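Local atomic coordinates of aggregative adherence fimbrial subunit AggA (Escherichia coli O104:H4 str. C227-11, PDB entry 4PH8), a protein that is the major subunit of type I aggregative adherence fimbriae, which serve cell adhesion, and probably takes part in binding host fibronectin. Residues A51-W56 with K106-S111; P80-G85 with A95-K100; A38-S43 with L130-D135. All blocks are in the same frame, centred on the assembly; numbering follows the deposited sequence.

Contact 1: residues A51-W56 with K106-S111; sequences AKVWLW and KFLNAS
The indole of Trp56 carries His131, stacked on one face, and the ammonium of Lys96, in a cation-pi contact on the other. Trp54 meets the ring of Tyr98 with the planes at about 45°, and at its edge NE1 makes a weak hydrogen bond to Asp135. Trp54 points away from residues 106-111, and Phe107 likewise points away from the contact. What faces residues 106-111 is aliphatic: Val53 and Leu55 alternate with the tryptophans and point at Leu108 and Ala110. Val53 and Leu108 lie side by side, pointing opposite ways, with Val53 CG2, placed between the backbone N and the carbonyl carbon, 3.7 Å from Leu108 CB. The isobutyl group of Leu108 has CG anti to the backbone N (chi1 172°), which carries CD2 into the notch between Val53 and Leu55; CD2 lies 4.0 Å from Val53 CG2 and 4.1 Å from Leu55 CB. Leu55, its CG likewise anti to its backbone N, sets CD2 against Ala110 CB at 3.7 Å. The two strand segments run nearly parallel, 13° apart, with axes 8.3 Å from each other. That spacing is the face-to-face packing of a beta sandwich, the immunoglobulin-like fold of fimbrial subunits: strand 52-56 is hydrogen-bonded to Ile97 and Lys99 on one flank and to Ala133 and Asp135 on the other, while strand 108-114 belongs to the facing layer. No hydrogen bond passes between the segments, so their cohesion comes from buried methyl and methylene groups and from shape, without directional bonds.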
ATOM      1  N   ALA A  51     -13.493  10.757   5.511  1.00 17.03           N
ATOM      2  CA  ALA A  51     -12.062  10.429   5.524  1.00 15.96           C
ATOM      3  C   ALA A  51     -11.555   9.941   4.189  1.00 13.82           C
ATOM      4  O   ALA A  51     -12.251   9.221   3.482  1.00 15.11           O
ATOM      5  CB  ALA A  51     -11.802   9.330   6.550  1.00 17.92           C
ATOM      6  N   LYS A  52     -10.301  10.280   3.902  1.00 13.03           N
ATOM      7  CA  LYS A  52      -9.628   9.865   2.693  1.00 13.81           C
ATOM      8  C   LYS A  52      -8.436   9.055   3.149  1.00 12.58           C
ATOM      9  O   LYS A  52      -7.670   9.497   4.002  1.00 16.52           O
ATOM     10  CB  LYS A  52      -9.200  11.104   1.876  1.00 17.19           C
ATOM     11  CG  LYS A  52      -8.262  10.821   0.704  1.00 21.11           C
ATOM     12  CD  LYS A  52      -7.721  12.095   0.061  1.00 24.88           C
ATOM     13  CE  LYS A  52      -8.830  12.957  -0.512  1.00 29.86           C
ATOM     14  NZ  LYS A  52      -8.255  14.155  -1.187  1.00 36.35           N
ATOM     15  N   VAL A  53      -8.285   7.862   2.586  1.00 11.36           N
ATOM     16  CA  VAL A  53      -7.164   7.020   2.930  1.00 12.41           C
ATOM     17  C   VAL A  53      -6.153   7.001   1.802  1.00 12.76           C
ATOM     18  O   VAL A  53      -6.478   7.288   0.648  1.00 14.15           O
ATOM     19  CB  VAL A  53      -7.582   5.599   3.337  1.00 13.00           C
ATOM     20  CG1 VAL A  53      -8.329   5.627   4.650  1.00 13.70           C
ATOM     21  CG2 VAL A  53      -8.405   4.905   2.255  1.00 13.66           C
ATOM     22  N   TRP A  54      -4.915   6.681   2.168  1.00 14.51           N
ATOM     23  CA  TRP A  54      -3.776   6.746   1.279  1.00 14.95           C
ATOM     24  C   TRP A  54      -2.924   5.511   1.443  1.00 13.90           C
ATOM     25  O   TRP A  54      -2.874   4.915   2.526  1.00 12.66           O
ATOM     26  CB  TRP A  54      -2.896   7.945   1.621  1.00 15.81           C
ATOM     27  CG  TRP A  54      -3.553   9.260   1.454  1.00 16.56           C
ATOM     28  CD1 TRP A  54      -4.403   9.868   2.324  1.00 18.78           C
ATOM     29  CD2 TRP A  54      -3.388  10.158   0.355  1.00 18.00           C
ATOM     30  NE1 TRP A  54      -4.794  11.097   1.829  1.00 21.29           N
ATOM     31  CE2 TRP A  54      -4.183  11.297   0.621  1.00 18.95           C
ATOM     32  CE3 TRP A  54      -2.654  10.107  -0.833  1.00 18.39           C
ATOM     33  CZ2 TRP A  54      -4.266  12.372  -0.263  1.00 20.99           C
ATOM     34  CZ3 TRP A  54      -2.735  11.176  -1.712  1.00 20.17           C
ATOM     35  CH2 TRP A  54      -3.541  12.295  -1.416  1.00 21.60           C
ATOM     36  N   LEU A  55      -2.234   5.178   0.359  1.00 12.84           N
ATOM     37  CA  LEU A  55      -1.285   4.104   0.315  1.00 14.18           C
ATOM     38  C   LEU A  55      -0.157   4.520  -0.607  1.00 13.46           C
ATOM     39  O   LEU A  55      -0.398   5.080  -1.680  1.00 14.11           O
ATOM     40  CB  LEU A  55      -1.991   2.871  -0.221  1.00 17.17           C
ATOM     41  CG  LEU A  55      -1.408   1.495  -0.134  1.00 17.52           C
ATOM     42  CD1 LEU A  55      -0.953   1.140   1.279  1.00 15.43           C
ATOM     43  CD2 LEU A  55      -2.472   0.512  -0.601  1.00 16.10           C
ATOM     44  N   TRP A  56       1.078   4.258  -0.194  1.00 13.31           N
ATOM     45  CA  TRP A  56       2.221   4.577  -1.035  1.00 14.66           C
ATOM     46  C   TRP A  56       3.432   3.757  -0.660  1.00 14.20           C
ATOM     47  O   TRP A  56       3.525   3.247   0.448  1.00 16.04           O
ATOM     48  CB  TRP A  56       2.550   6.092  -1.034  1.00 16.26           C
ATOM     49  CG  TRP A  56       3.102   6.688   0.248  1.00 17.49           C
ATOM     50  CD1 TRP A  56       4.416   6.971   0.522  1.00 18.99           C
ATOM     51  CD2 TRP A  56       2.354   7.142   1.396  1.00 17.13           C
ATOM     52  NE1 TRP A  56       4.529   7.546   1.765  1.00 19.00           N
ATOM     53  CE2 TRP A  56       3.285   7.672   2.320  1.00 19.20           C
ATOM     54  CE3 TRP A  56       1.003   7.146   1.731  1.00 14.85           C
ATOM     55  CZ2 TRP A  56       2.905   8.184   3.558  1.00 17.70           C
ATOM     56  CZ3 TRP A  56       0.623   7.663   2.966  1.00 16.65           C
ATOM     57  CH2 TRP A  56       1.577   8.172   3.867  1.00 18.36           C
ATOM     58  N   LYS A 106     -15.777   0.799   1.760  1.00 12.74           N
ATOM     59  CA  LYS A 106     -15.026   1.149   2.978  1.00 13.78           C
ATOM     60  C   LYS A 106     -13.529   0.863   2.940  1.00 12.21           C
ATOM     61  O   LYS A 106     -12.815   1.200   3.879  1.00 12.85           O
ATOM     62  CB  LYS A 106     -15.637   0.431   4.172  1.00 15.25           C
ATOM     63  CG  LYS A 106     -17.074   0.832   4.509  1.00 17.21           C
ATOM     64  CD  LYS A 106     -17.403   0.248   5.875  1.00 20.87           C
ATOM     65  CE  LYS A 106     -18.799   0.583   6.373  1.00 27.05           C
ATOM     66  NZ  LYS A 106     -18.954  -0.036   7.714  1.00 30.66           N
ATOM     67  N   PHE A 107     -13.059   0.254   1.853  1.00 12.06           N
ATOM     68  CA  PHE A 107     -11.658  -0.146   1.742  1.00 12.31           C
ATOM     69  C   PHE A 107     -11.015   0.412   0.500  1.00 11.41           C
ATOM     70  O   PHE A 107     -11.640   0.471  -0.562  1.00 14.42           O
ATOM     71  CB  PHE A 107     -11.531  -1.676   1.723  1.00 13.63           C
ATOM     72  CG  PHE A 107     -12.025  -2.333   2.964  1.00 12.12           C
ATOM     73  CD1 PHE A 107     -11.182  -2.514   4.038  1.00 13.39           C
ATOM     74  CD2 PHE A 107     -13.352  -2.760   3.067  1.00 15.01           C
ATOM     75  CE1 PHE A 107     -11.626  -3.125   5.200  1.00 13.27           C
ATOM     76  CE2 PHE A 107     -13.803  -3.353   4.232  1.00 16.43           C
ATOM     77  CZ  PHE A 107     -12.935  -3.538   5.294  1.00 15.64           C
ATOM     78  N   LEU A 108      -9.757   0.818   0.661  1.00  9.18           N
ATOM     79  CA  LEU A 108      -8.826   1.011  -0.437  1.00 10.51           C
ATOM     80  C   LEU A 108      -8.024  -0.270  -0.592  1.00 10.04           C
ATOM     81  O   LEU A 108      -7.395  -0.721   0.365  1.00 11.49           O
ATOM     82  CB  LEU A 108      -7.874   2.150  -0.112  1.00 10.81           C
ATOM     83  CG  LEU A 108      -6.697   2.407  -1.057  1.00 13.82           C
ATOM     84  CD1 LEU A 108      -7.159   2.546  -2.487  1.00 17.16           C
ATOM     85  CD2 LEU A 108      -5.972   3.666  -0.613  1.00 14.93           C
ATOM     86  N   ASN A 109      -8.063  -0.859  -1.783  1.00  9.00           N
ATOM     87  CA  ASN A 109      -7.300  -2.067  -2.082  1.00 10.24           C
ATOM     88  C   ASN A 109      -6.339  -1.775  -3.226  1.00  9.73           C
ATOM     89  O   ASN A 109      -6.681  -1.084  -4.202  1.00 11.01           O
ATOM     90  CB  ASN A 109      -8.231  -3.244  -2.452  1.00 11.88           C
ATOM     91  CG  ASN A 109      -8.825  -3.951  -1.234  1.00 12.86           C
ATOM     92  OD1 ASN A 109      -8.128  -4.703  -0.563  1.00 18.26           O
ATOM     93  ND2 ASN A 109     -10.116  -3.727  -0.956  1.00 14.27           N
ATOM     94  N   ALA A 110      -5.122  -2.281  -3.086  1.00 10.68           N
ATOM     95  CA  ALA A 110      -4.092  -2.159  -4.110  1.00  9.60           C
ATOM     96  C   ALA A 110      -3.211  -3.391  -4.104  1.00 10.66           C
ATOM     97  O   ALA A 110      -3.041  -4.067  -3.074  1.00 10.46           O
ATOM     98  CB  ALA A 110      -3.242  -0.925  -3.898  1.00 10.07           C
ATOM     99  N   SER A 111      -2.648  -3.665  -5.270  1.00 11.98           N
ATOM    100  CA  SER A 111      -1.744  -4.795  -5.434  1.00 12.97           C
ATOM    101  C   SER A 111      -0.595  -4.541  -6.413  1.00 13.48           C
ATOM    102  O   SER A 111      -0.634  -3.627  -7.237  1.00 14.12           O
ATOM    103  CB  SER A 111      -2.533  -6.015  -5.878  1.00 13.78           C
ATOM    104  OG  SER A 111      -3.005  -5.859  -7.199  1.00 16.48           O
TER

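Contact 2: residues P80-G85 with A95-K100; sequences PSIDGG and AKIYKK
One carboxylate oxygen, Asp83 OD1, takes two donors that approach it in quite different ways. The backbone N of Gly85 makes a bent hydrogen bond (139°) of 2.8 Å on the anti lone pair of OD1, closing an Asx turn, whereas Lys99 NZ comes in from above the carboxylate plane, 37° out of it, to form a salt bridge to OD1 of 2.9 Å. The lysine chain crosses Asp83 at about a right angle: its CG is anti to the backbone N and every later torsion is extended, so the methylenes pass alongside Gly85, with Lys99 CG 3.5 Å from Gly85 O. The strongest partner of Lys99 NZ is the carbonyl O of Phe107, and Asn105 OD1 is another; Asp83 OD2 accepts from the backbone N of Asn109. The opposed charges, so close together, would be expected to keep both groups ionised. The segments run 25° apart on the two layers of the beta sandwich: Ser81 and Ile82 end strand 75-82, which pairs with 108-114, and residues 97-100 pair with 52-68 and with the short strand 87-88. Toward Pro80 and Ala95 the contact is hydrocarbon. Ile82 and Ile97 meet tip to tip, and Ile82 CG2 presses on Ile97 CD1 at 3.5 Å, tighter than ordinary van der Waals contact. The same CD1 lies 4.1 Å from Pro80 CG, where proline and isoleucine lie alongside each other, pointing opposite ways. Beyond it, the proline ring rests its CD on Ala95 CB, 4.0 Å away.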
ATOM      1  N   PRO A  80       1.740  -0.112  -8.765  1.00 14.11           N
ATOM      2  CA  PRO A  80       0.513  -0.707  -8.241  1.00 13.55           C
ATOM      3  C   PRO A  80      -0.684  -0.673  -9.184  1.00 11.47           C
ATOM      4  O   PRO A  80      -0.811   0.215 -10.037  1.00 13.73           O
ATOM      5  CB  PRO A  80       0.189   0.124  -6.992  1.00 13.70           C
ATOM      6  CG  PRO A  80       1.060   1.314  -7.046  1.00 17.29           C
ATOM      7  CD  PRO A  80       2.149   1.099  -8.040  1.00 16.46           C
ATOM      8  N   SER A  81      -1.565  -1.643  -8.968  1.00 10.25           N
ATOM      9  CA  SER A  81      -2.940  -1.614  -9.431  1.00 11.03           C
ATOM     10  C   SER A  81      -3.837  -1.358  -8.239  1.00 11.04           C
ATOM     11  O   SER A  81      -3.549  -1.814  -7.134  1.00 14.51           O
ATOM     12  CB  SER A  81      -3.287  -2.948 -10.070  1.00 11.85           C
ATOM     13  OG  SER A  81      -2.474  -3.121 -11.207  1.00 12.85           O
ATOM     14  N   ILE A  82      -4.919  -0.638  -8.476  1.00  9.83           N
ATOM     15  CA  ILE A  82      -5.792  -0.158  -7.418  1.00  9.92           C
ATOM     16  C   ILE A  82      -7.244  -0.441  -7.761  1.00  9.96           C
ATOM     17  O   ILE A  82      -7.611  -0.635  -8.937  1.00  9.68           O
ATOM     18  CB  ILE A  82      -5.551   1.341  -7.125  1.00 10.64           C
ATOM     19  CG1 ILE A  82      -5.988   2.231  -8.299  1.00 10.40           C
ATOM     20  CG2 ILE A  82      -4.094   1.552  -6.751  1.00 11.33           C
ATOM     21  CD1 ILE A  82      -5.792   3.725  -8.042  1.00 10.69           C
ATOM     22  N   ASP A  83      -8.080  -0.486  -6.729  1.00 10.08           N
ATOM     23  CA  ASP A  83      -9.496  -0.751  -6.964  1.00 10.77           C
ATOM     24  C   ASP A  83     -10.170   0.382  -7.760  1.00 11.24           C
ATOM     25  O   ASP A  83      -9.645   1.496  -7.901  1.00 11.50           O
ATOM     26  CB  ASP A  83     -10.233  -1.086  -5.657  1.00 11.30           C
ATOM     27  CG  ASP A  83     -10.464   0.111  -4.752  1.00 11.00           C
ATOM     28  OD1 ASP A  83     -11.182   1.033  -5.181  1.00 12.34           O
ATOM     29  OD2 ASP A  83      -9.994   0.105  -3.581  1.00 12.63           O
ATOM     30  N   GLY A  84     -11.336   0.077  -8.295  1.00 12.96           N
ATOM     31  CA  GLY A  84     -12.009   0.995  -9.179  1.00 13.79           C
ATOM     32  C   GLY A  84     -12.460   2.296  -8.568  1.00 13.27           C
ATOM     33  O   GLY A  84     -12.763   3.248  -9.309  1.00 16.16           O
ATOM     34  N   GLY A  85     -12.530   2.354  -7.238  1.00 12.58           N
ATOM     35  CA  GLY A  85     -12.928   3.577  -6.559  1.00 14.43           C
ATOM     36  C   GLY A  85     -11.797   4.468  -6.085  1.00 14.43           C
ATOM     37  O   GLY A  85     -12.036   5.534  -5.528  1.00 16.80           O
ATOM     38  N   ALA A  95       2.500   7.472  -8.355  1.00 20.01           N
ATOM     39  CA  ALA A  95       1.844   6.213  -7.962  1.00 18.55           C
ATOM     40  C   ALA A  95       1.217   6.252  -6.569  1.00 18.46           C
ATOM     41  O   ALA A  95       0.615   5.268  -6.153  1.00 15.22           O
ATOM     42  CB  ALA A  95       2.814   5.048  -8.056  1.00 20.75           C
ATOM     43  N   LYS A  96       1.350   7.358  -5.840  1.00 18.17           N
ATOM     44  CA  LYS A  96       0.663   7.478  -4.549  1.00 17.58           C
ATOM     45  C   LYS A  96      -0.848   7.349  -4.776  1.00 14.73           C
ATOM     46  O   LYS A  96      -1.390   7.879  -5.736  1.00 15.47           O
ATOM     47  CB  LYS A  96       1.026   8.786  -3.853  1.00 19.15           C
ATOM     48  CG  LYS A  96       0.309   9.037  -2.543  1.00 19.39           C
ATOM     49  CD  LYS A  96       0.865  10.260  -1.827  1.00 22.10           C
ATOM     50  CE  LYS A  96       2.201   9.980  -1.176  1.00 22.56           C
ATOM     51  NZ  LYS A  96       2.784  11.243  -0.636  1.00 27.93           N
ATOM     52  N   ILE A  97      -1.515   6.605  -3.900  1.00 13.82           N
ATOM     53  CA  ILE A  97      -2.920   6.267  -4.083  1.00 12.58           C
ATOM     54  C   ILE A  97      -3.759   6.888  -2.992  1.00 12.70           C
ATOM     55  O   ILE A  97      -3.351   6.872  -1.838  1.00 14.32           O
ATOM     56  CB  ILE A  97      -3.090   4.740  -3.964  1.00 11.93           C
ATOM     57  CG1 ILE A  97      -2.106   4.029  -4.898  1.00 12.82           C
ATOM     58  CG2 ILE A  97      -4.538   4.336  -4.220  1.00 11.08           C
ATOM     59  CD1 ILE A  97      -1.751   2.626  -4.430  1.00 13.60           C
ATOM     60  N   TYR A  98      -4.939   7.389  -3.342  1.00 11.94           N
ATOM     61  CA  TYR A  98      -5.899   7.812  -2.343  1.00 13.88           C
ATOM     62  C   TYR A  98      -7.280   7.315  -2.690  1.00 12.47           C
ATOM     63  O   TYR A  98      -7.558   6.905  -3.826  1.00 13.89           O
ATOM     64  CB  TYR A  98      -5.922   9.344  -2.205  1.00 16.12           C
ATOM     65  CG  TYR A  98      -6.337  10.062  -3.461  1.00 17.25           C
ATOM     66  CD1 TYR A  98      -5.396  10.409  -4.420  1.00 17.05           C
ATOM     67  CD2 TYR A  98      -7.665  10.387  -3.694  1.00 18.97           C
ATOM     68  CE1 TYR A  98      -5.766  11.054  -5.584  1.00 19.80           C
ATOM     69  CE2 TYR A  98      -8.049  11.021  -4.863  1.00 20.75           C
ATOM     70  CZ  TYR A  98      -7.096  11.360  -5.794  1.00 22.36           C
ATOM     71  OH  TYR A  98      -7.478  12.001  -6.952  1.00 31.33           O
ATOM     72  N   LYS A  99      -8.146   7.358  -1.695  1.00 11.10           N
ATOM     73  CA  LYS A  99      -9.551   7.031  -1.888  1.00 12.40           C
ATOM     74  C   LYS A  99     -10.391   7.677  -0.817  1.00 13.04           C
ATOM     75  O   LYS A  99     -10.101   7.516   0.357  1.00 13.36           O
ATOM     76  CB  LYS A  99      -9.752   5.538  -1.841  1.00 11.52           C
ATOM     77  CG  LYS A  99     -11.180   5.098  -2.127  1.00 13.75           C
ATOM     78  CD  LYS A  99     -11.238   3.574  -2.229  1.00 12.08           C
ATOM     79  CE  LYS A  99     -12.640   3.064  -2.510  1.00 11.87           C
ATOM     80  NZ  LYS A  99     -12.669   1.604  -2.801  1.00 12.13           N
ATOM     81  N   LYS A 100     -11.433   8.392  -1.238  1.00 15.10           N
ATOM     82  CA  LYS A 100     -12.440   8.901  -0.333  1.00 17.03           C
ATOM     83  C   LYS A 100     -13.396   7.743  -0.046  1.00 16.23           C
ATOM     84  O   LYS A 100     -14.112   7.278  -0.924  1.00 17.76           O
ATOM     85  CB  LYS A 100     -13.160  10.106  -0.970  1.00 21.21           C
ATOM     86  CG  LYS A 100     -14.479  10.508  -0.331  1.00 28.54           C
ATOM     87  CD  LYS A 100     -14.320  10.995   1.098  1.00 35.86           C
ATOM     88  CE  LYS A 100     -15.350  12.072   1.425  1.00 42.23           C
ATOM     89  NZ  LYS A 100     -14.832  13.448   1.195  1.00 48.97           N
TER

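Contact 3: residues A38-S43 with L130-D135; sequences AKVTTS and LHAAVD
The hydroxyl OG1 of Thr42 is gripped by one hydrogen bond, to the carbonyl O of Pro15, near the Cys14-Cys46 disulfide; its side chain also touches Cys14. Because OG1 lies anti to the backbone N (chi1 -176°), the hydroxyl is turned to Pro15 while the threonine still packs on Val134. The two beta-branched side chains cross at about a right angle, with Val134 CG2 4.1 Å from Thr42 CB and equally far from OG1. CG2 gets there by lying anti to the backbone N of Val134. Immediately after Thr42, Ser43 is the N-cap of helix 44-49, its OG hydrogen-bonded to the backbone N of Cys46. Strand 38-41 and strand 130-135 run in the same direction, crossing at -19° with axes 7.9 Å apart and no hydrogen bond between them. They are facing strands of the beta sandwich, in the immunoglobulin-like manner of fimbrial subunits: Ala38 and Val40 are hydrogen-bonded within one layer to Ala110 and Leu108, and strand 124-138 lies in the other between strands 52-68 and 141-155. Every second residue points inward, and the inward residues meet in matched pairs. Val40 straddles a methyl with its fork, CG2 lying 3.8 Å and CG1 4.1 Å from Ala132 CB, so that a small residue stands opposite a larger one. Toward the start of both strands the sizes are exchanged: Leu130 has CG anti to the carbonyl carbon (chi1 -65°) and extends the chain beyond it, which brings CD1 to within 3.6 Å of Ala38 CB.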
ATOM      1  N   ALA A  38      -2.316  -4.856  -0.404  1.00 10.70           N
ATOM      2  CA  ALA A  38      -2.539  -4.084   0.800  1.00 10.65           C
ATOM      3  C   ALA A  38      -3.958  -3.523   0.765  1.00  9.51           C
ATOM      4  O   ALA A  38      -4.529  -3.277  -0.303  1.00 10.49           O
ATOM      5  CB  ALA A  38      -1.530  -2.956   0.912  1.00 11.63           C
ATOM      6  N   LYS A  39      -4.502  -3.311   1.947  1.00 10.29           N
ATOM      7  CA  LYS A  39      -5.854  -2.821   2.114  1.00 11.30           C
ATOM      8  C   LYS A  39      -5.833  -1.827   3.262  1.00 10.23           C
ATOM      9  O   LYS A  39      -5.198  -2.071   4.283  1.00 11.08           O
ATOM     10  CB  LYS A  39      -6.782  -4.025   2.406  1.00 14.72           C
ATOM     11  CG  LYS A  39      -8.101  -3.744   3.080  1.00 18.88           C
ATOM     12  CD  LYS A  39      -8.962  -4.998   3.215  1.00 19.95           C
ATOM     13  CE  LYS A  39      -8.463  -6.048   4.209  1.00 19.56           C
ATOM     14  NZ  LYS A  39      -8.151  -5.590   5.571  1.00 23.78           N
ATOM     15  N   VAL A  40      -6.513  -0.697   3.080  1.00 10.50           N
ATOM     16  CA  VAL A  40      -6.532   0.368   4.083  1.00 10.76           C
ATOM     17  C   VAL A  40      -7.978   0.780   4.363  1.00 10.32           C
ATOM     18  O   VAL A  40      -8.794   0.912   3.455  1.00  9.90           O
ATOM     19  CB  VAL A  40      -5.704   1.616   3.638  1.00 12.44           C
ATOM     20  CG1 VAL A  40      -5.589   2.599   4.791  1.00 13.72           C
ATOM     21  CG2 VAL A  40      -4.328   1.197   3.157  1.00 14.12           C
ATOM     22  N   THR A  41      -8.292   0.979   5.633  1.00 11.00           N
ATOM     23  CA  THR A  41      -9.612   1.456   6.007  1.00 11.19           C
ATOM     24  C   THR A  41      -9.463   2.313   7.249  1.00 11.58           C
ATOM     25  O   THR A  41      -8.348   2.550   7.738  1.00 11.52           O
ATOM     26  CB  THR A  41     -10.605   0.283   6.213  1.00 11.62           C
ATOM     27  OG1 THR A  41     -11.959   0.779   6.284  1.00 11.30           O
ATOM     28  CG2 THR A  41     -10.258  -0.529   7.445  1.00 13.15           C
ATOM     29  N   THR A  42     -10.591   2.806   7.735  1.00 10.57           N
ATOM     30  CA  THR A  42     -10.617   3.538   8.980  1.00 11.42           C
ATOM     31  C   THR A  42     -11.968   3.254   9.662  1.00 12.97           C
ATOM     32  O   THR A  42     -12.729   2.411   9.190  1.00 14.25           O
ATOM     33  CB  THR A  42     -10.360   5.050   8.729  1.00 11.12           C
ATOM     34  OG1 THR A  42     -10.309   5.744   9.978  1.00 12.58           O
ATOM     35  CG2 THR A  42     -11.465   5.641   7.873  1.00 11.82           C
ATOM     36  N   SER A  43     -12.268   3.954  10.755  1.00 14.27           N
ATOM     37  CA  SER A  43     -13.483   3.668  11.540  1.00 14.77           C
ATOM     38  C   SER A  43     -14.768   4.087  10.812  1.00 14.99           C
ATOM     39  O   SER A  43     -14.758   4.958   9.925  1.00 15.04           O
ATOM     40  CB  SER A  43     -13.419   4.369  12.890  1.00 14.62           C
ATOM     41  OG  SER A  43     -13.509   5.774  12.684  1.00 14.95           O
ATOM     42  N   LEU A 130       5.352  -0.499   2.966  1.00 17.87           N
ATOM     43  CA  LEU A 130       4.224   0.285   2.519  1.00 14.94           C
ATOM     44  C   LEU A 130       3.821   1.266   3.589  1.00 13.58           C
ATOM     45  O   LEU A 130       3.881   0.973   4.787  1.00 17.12           O
ATOM     46  CB  LEU A 130       3.053  -0.610   2.158  1.00 17.69           C
ATOM     47  CG  LEU A 130       3.260  -1.534   0.964  1.00 20.07           C
ATOM     48  CD1 LEU A 130       1.968  -2.274   0.711  1.00 22.05           C
ATOM     49  CD2 LEU A 130       3.696  -0.790  -0.286  1.00 21.84           C
ATOM     50  N   HIS A 131       3.431   2.449   3.138  1.00 12.71           N
ATOM     51  CA  HIS A 131       2.954   3.477   4.024  1.00 12.92           C
ATOM     52  C   HIS A 131       1.480   3.637   3.771  1.00 12.40           C
ATOM     53  O   HIS A 131       1.031   3.553   2.626  1.00 14.38           O
ATOM     54  CB  HIS A 131       3.635   4.795   3.704  1.00 15.79           C
ATOM     55  CG  HIS A 131       5.077   4.836   4.077  1.00 18.50           C
ATOM     56  ND1 HIS A 131       5.509   5.322   5.291  1.00 19.35           N
ATOM     57  CD2 HIS A 131       6.191   4.488   3.391  1.00 22.55           C
ATOM     58  CE1 HIS A 131       6.827   5.273   5.336  1.00 22.28           C
ATOM     59  NE2 HIS A 131       7.261   4.756   4.201  1.00 25.84           N
ATOM     60  N   ALA A 132       0.734   3.917   4.828  1.00 13.78           N
ATOM     61  CA  ALA A 132      -0.687   4.198   4.697  1.00 14.23           C
ATOM     62  C   ALA A 132      -1.050   5.375   5.581  1.00 14.83           C
ATOM     63  O   ALA A 132      -0.405   5.633   6.602  1.00 15.53           O
ATOM     64  CB  ALA A 132      -1.520   2.990   5.076  1.00 15.39           C
ATOM     65  N   ALA A 133      -2.082   6.098   5.190  1.00 13.87           N
ATOM     66  CA  ALA A 133      -2.544   7.208   6.009  1.00 14.76           C
ATOM     67  C   ALA A 133      -4.026   7.425   5.862  1.00 13.53           C
ATOM     68  O   ALA A 133      -4.666   6.882   4.954  1.00 14.68           O
ATOM     69  CB  ALA A 133      -1.782   8.494   5.668  1.00 14.52           C
ATOM     70  N   VAL A 134      -4.558   8.235   6.776  1.00 13.66           N
ATOM     71  CA  VAL A 134      -5.924   8.698   6.727  1.00 15.40           C
ATOM     72  C   VAL A 134      -5.931  10.191   7.005  1.00 15.28           C
ATOM     73  O   VAL A 134      -5.291  10.642   7.969  1.00 14.49           O
ATOM     74  CB  VAL A 134      -6.857   7.956   7.721  1.00 16.21           C
ATOM     75  CG1 VAL A 134      -6.420   8.120   9.179  1.00 16.13           C
ATOM     76  CG2 VAL A 134      -8.300   8.411   7.557  1.00 17.51           C
ATOM     77  N   ASP A 135      -6.637  10.931   6.144  1.00 14.31           N
ATOM     78  CA  ASP A 135      -6.821  12.386   6.251  1.00 16.75           C
ATOM     79  C   ASP A 135      -8.237  12.639   6.728  1.00 16.31           C
ATOM     80  O   ASP A 135      -9.201  12.037   6.230  1.00 17.33           O
ATOM     81  CB  ASP A 135      -6.718  13.092   4.890  1.00 21.59           C
ATOM     82  CG  ASP A 135      -5.325  13.131   4.335  1.00 24.41           C
ATOM     83  OD1 ASP A 135      -4.373  12.845   5.080  1.00 31.89           O
ATOM     84  OD2 ASP A 135      -5.189  13.464   3.128  1.00 30.79           O
TER

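How the contacts relate
From the N terminus the chain passes residues 38-43, the helix 44-49 and then 51-56, so contacts 3 and 1 open in succession. It next runs out along strand 52-68, returns by strand 75-82, and at 80-85 opens contact 2, which closes first, at 95-100, after a short excursion. Contact 1 closes at 106-111 and contact 3 last, at 130-135; the three loops sit one within another and none cross. All three join the facing layers of the sandwich. Contact 1 lies between the other two: Ser111 N meets Ser81 O of contact 2, and Lys106 O meets Thr41 OG1 of contact 3, while contacts 2 and 3 do not touch.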